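Local coordinates for putative lipoprotein (Parabacteroides distasonis ATCC 8503, PDB 3JX8) that is of unproven function but probably acts as a cell-surface lipoprotein in adhesion or lipid binding, as a member of a putative auto-transporter adhesin head-domain family, at residues A[38-43]-A[94-99]. Residues are numbered along the deposited sequence; the frame is centred on the assembly and turned at random.
Sequences QSDKAP and NSKELK
Gln38 and Leu98 illustrate how an amide side chain can carry on where strand pairing ends. In the parallel pair's last bridge, Gln38 with Ser95, Ser39 N donates to Ser95 O at 2.8 Å; Gln38 CA also brings its hydrogen to that oxygen. One residue further, Lys96 CA makes a similar CA-H...O contact with Ser39 O (3.3 Å).

Beyond this point the side chain of Gln38 replaces the backbone. Its CG lies anti to the carbonyl carbon (chi1 -68°) and the chain then runs extended, carrying OE1 to Leu98 N at 2.9 Å in a nearly straight bond (169°), the donor tilted out of the carbonyl plane. A water donating to both OE1 and Leu98 O closes this link, while NE2 is held by Lys116 O.

Toward the loop, Lys96 methylenes meet backbone oxygens: the bent chain runs alongside Ser39 O and sets CE 3.2 Å from Asp40 O. Pro43 CA makes a CA-H...O contact with Asn94 O. Lys41 N and Ser39 OG form an ST turn.

The contact lies at the surface, where parallel strands 33-38 and 89-95 end in a probable beta-solenoid, consistent with the pectate-lyase-like clan; Gln38 and Leu98 both pack on Met120 of strand 120-125.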
loop_
_atom_site.group_PDB
_atom_site.type_symbol
_atom_site.label_atom_id
_atom_site.label_comp_id
_atom_site.label_asym_id
_atom_site.label_seq_id
_atom_site.Cartn_x
_atom_site.Cartn_y
_atom_site.Cartn_z
ATOM N N GLN A 38 -5.033 -21.016 -20.674
ATOM C CA GLN A 38 -5.716 -22.165 -20.121
ATOM C C GLN A 38 -6.038 -23.058 -21.311
ATOM O O GLN A 38 -6.383 -22.549 -22.377
ATOM C CB GLN A 38 -6.986 -21.752 -19.380
ATOM C CG GLN A 38 -6.700 -20.963 -18.097
ATOM C CD GLN A 38 -7.938 -20.679 -17.274
ATOM O OE1 GLN A 38 -7.840 -20.368 -16.078
ATOM N NE2 GLN A 38 -9.116 -20.779 -17.907
ATOM N N SER A 39 -5.908 -24.368 -21.135
ATOM C CA SER A 39 -6.142 -25.336 -22.221
ATOM C C SER A 39 -6.399 -26.732 -21.672
ATOM O O SER A 39 -5.851 -27.123 -20.653
ATOM C CB SER A 39 -4.933 -25.359 -23.175
ATOM O OG SER A 39 -4.901 -26.487 -24.037
ATOM N N ASP A 40 -7.251 -27.477 -22.363
ATOM C CA ASP A 40 -7.488 -28.893 -22.048
ATOM C C ASP A 40 -6.466 -29.824 -22.680
ATOM O O ASP A 40 -6.475 -31.009 -22.379
ATOM C CB ASP A 40 -8.894 -29.323 -22.440
ATOM C CG ASP A 40 -9.953 -28.676 -21.566
ATOM O OD1 ASP A 40 -9.739 -28.544 -20.318
ATOM O OD2 ASP A 40 -11.002 -28.280 -22.135
ATOM N N LYS A 41 -5.588 -29.295 -23.530
ATOM C CA LYS A 41 -4.462 -30.079 -23.999
ATOM C C LYS A 41 -3.552 -30.410 -22.830
ATOM O O LYS A 41 -3.672 -29.852 -21.732
ATOM C CB LYS A 41 -3.638 -29.304 -25.021
ATOM C CG LYS A 41 -4.357 -28.989 -26.317
ATOM C CD LYS A 41 -3.507 -28.080 -27.211
ATOM C CE LYS A 41 -4.145 -27.917 -28.609
ATOM N NZ LYS A 41 -3.839 -26.581 -29.266
ATOM N N ALA A 42 -2.623 -31.311 -23.085
ATOM C CA ALA A 42 -1.611 -31.669 -22.106
ATOM C C ALA A 42 -0.892 -30.422 -21.577
ATOM O O ALA A 42 -0.651 -29.473 -22.321
ATOM C CB ALA A 42 -0.597 -32.637 -22.739
ATOM N N PRO A 43 -0.545 -30.416 -20.296
ATOM C CA PRO A 43 0.211 -29.262 -19.798
ATOM C C PRO A 43 1.570 -29.165 -20.503
ATOM O O PRO A 43 2.188 -30.185 -20.832
ATOM C CB PRO A 43 0.353 -29.539 -18.309
ATOM C CG PRO A 43 0.284 -31.012 -18.196
ATOM C CD PRO A 43 -0.628 -31.500 -19.308
ATOM N N ASN A 94 1.024 -23.701 -20.807
ATOM C CA ASN A 94 -0.391 -23.843 -20.578
ATOM C C ASN A 94 -0.726 -24.894 -19.522
ATOM O O ASN A 94 0.085 -25.780 -19.205
ATOM C CB ASN A 94 -1.115 -24.111 -21.888
ATOM C CG ASN A 94 -0.637 -25.375 -22.585
ATOM O OD1 ASN A 94 -1.053 -26.486 -22.242
ATOM N ND2 ASN A 94 0.202 -25.203 -23.580
ATOM N N SER A 95 -1.905 -24.747 -18.938
ATOM C CA SER A 95 -2.423 -25.707 -17.953
ATOM C C SER A 95 -3.925 -25.646 -18.064
ATOM O O SER A 95 -4.459 -24.828 -18.835
ATOM C CB SER A 95 -1.987 -25.374 -16.527
ATOM O OG SER A 95 -2.608 -24.192 -16.066
ATOM N N LYS A 96 -4.612 -26.500 -17.309
ATOM C CA LYS A 96 -6.063 -26.568 -17.423
ATOM C C LYS A 96 -6.704 -25.301 -16.867
ATOM O O LYS A 96 -7.645 -24.781 -17.454
ATOM C CB LYS A 96 -6.606 -27.828 -16.748
ATOM C CG LYS A 96 -5.933 -29.147 -17.263
ATOM C CD LYS A 96 -6.763 -29.923 -18.278
ATOM C CE LYS A 96 -5.932 -30.887 -19.207
ATOM N NZ LYS A 96 -4.762 -31.576 -18.546
ATOM N N GLU A 97 -6.162 -24.767 -15.775
ATOM C CA GLU A 97 -6.744 -23.596 -15.116
ATOM C C GLU A 97 -5.659 -22.817 -14.384
ATOM O O GLU A 97 -4.721 -23.422 -13.866
ATOM C CB GLU A 97 -7.770 -24.077 -14.102
ATOM C CG GLU A 97 -8.439 -22.992 -13.276
ATOM C CD GLU A 97 -9.432 -23.571 -12.263
ATOM O OE1 GLU A 97 -9.389 -24.809 -12.044
ATOM O OE2 GLU A 97 -10.238 -22.796 -11.687
ATOM N N LEU A 98 -5.804 -21.496 -14.317
ATOM C CA LEU A 98 -4.898 -20.662 -13.528
ATOM C C LEU A 98 -5.698 -19.919 -12.477
ATOM O O LEU A 98 -6.395 -18.950 -12.781
ATOM C CB LEU A 98 -4.160 -19.672 -14.418
ATOM C CG LEU A 98 -3.179 -18.712 -13.730
ATOM C CD1 LEU A 98 -2.023 -19.485 -13.023
ATOM C CD2 LEU A 98 -2.680 -17.746 -14.769
ATOM N N LYS A 99 -5.608 -20.397 -11.249
ATOM C CA LYS A 99 -6.320 -19.806 -10.144
ATOM C C LYS A 99 -5.536 -18.667 -9.553
ATOM O O LYS A 99 -6.119 -17.724 -9.062
ATOM C CB LYS A 99 -6.561 -20.815 -9.032
ATOM C CG LYS A 99 -7.287 -22.054 -9.450
ATOM C CD LYS A 99 -7.594 -22.937 -8.243
ATOM C CE LYS A 99 -8.367 -24.184 -8.658
ATOM N NZ LYS A 99 -8.875 -24.891 -7.434
HETATM O O HOH W 1 -8.890 -19.134 -13.918
HETATM O O HOH W 2 -8.918 -25.335 -20.236
#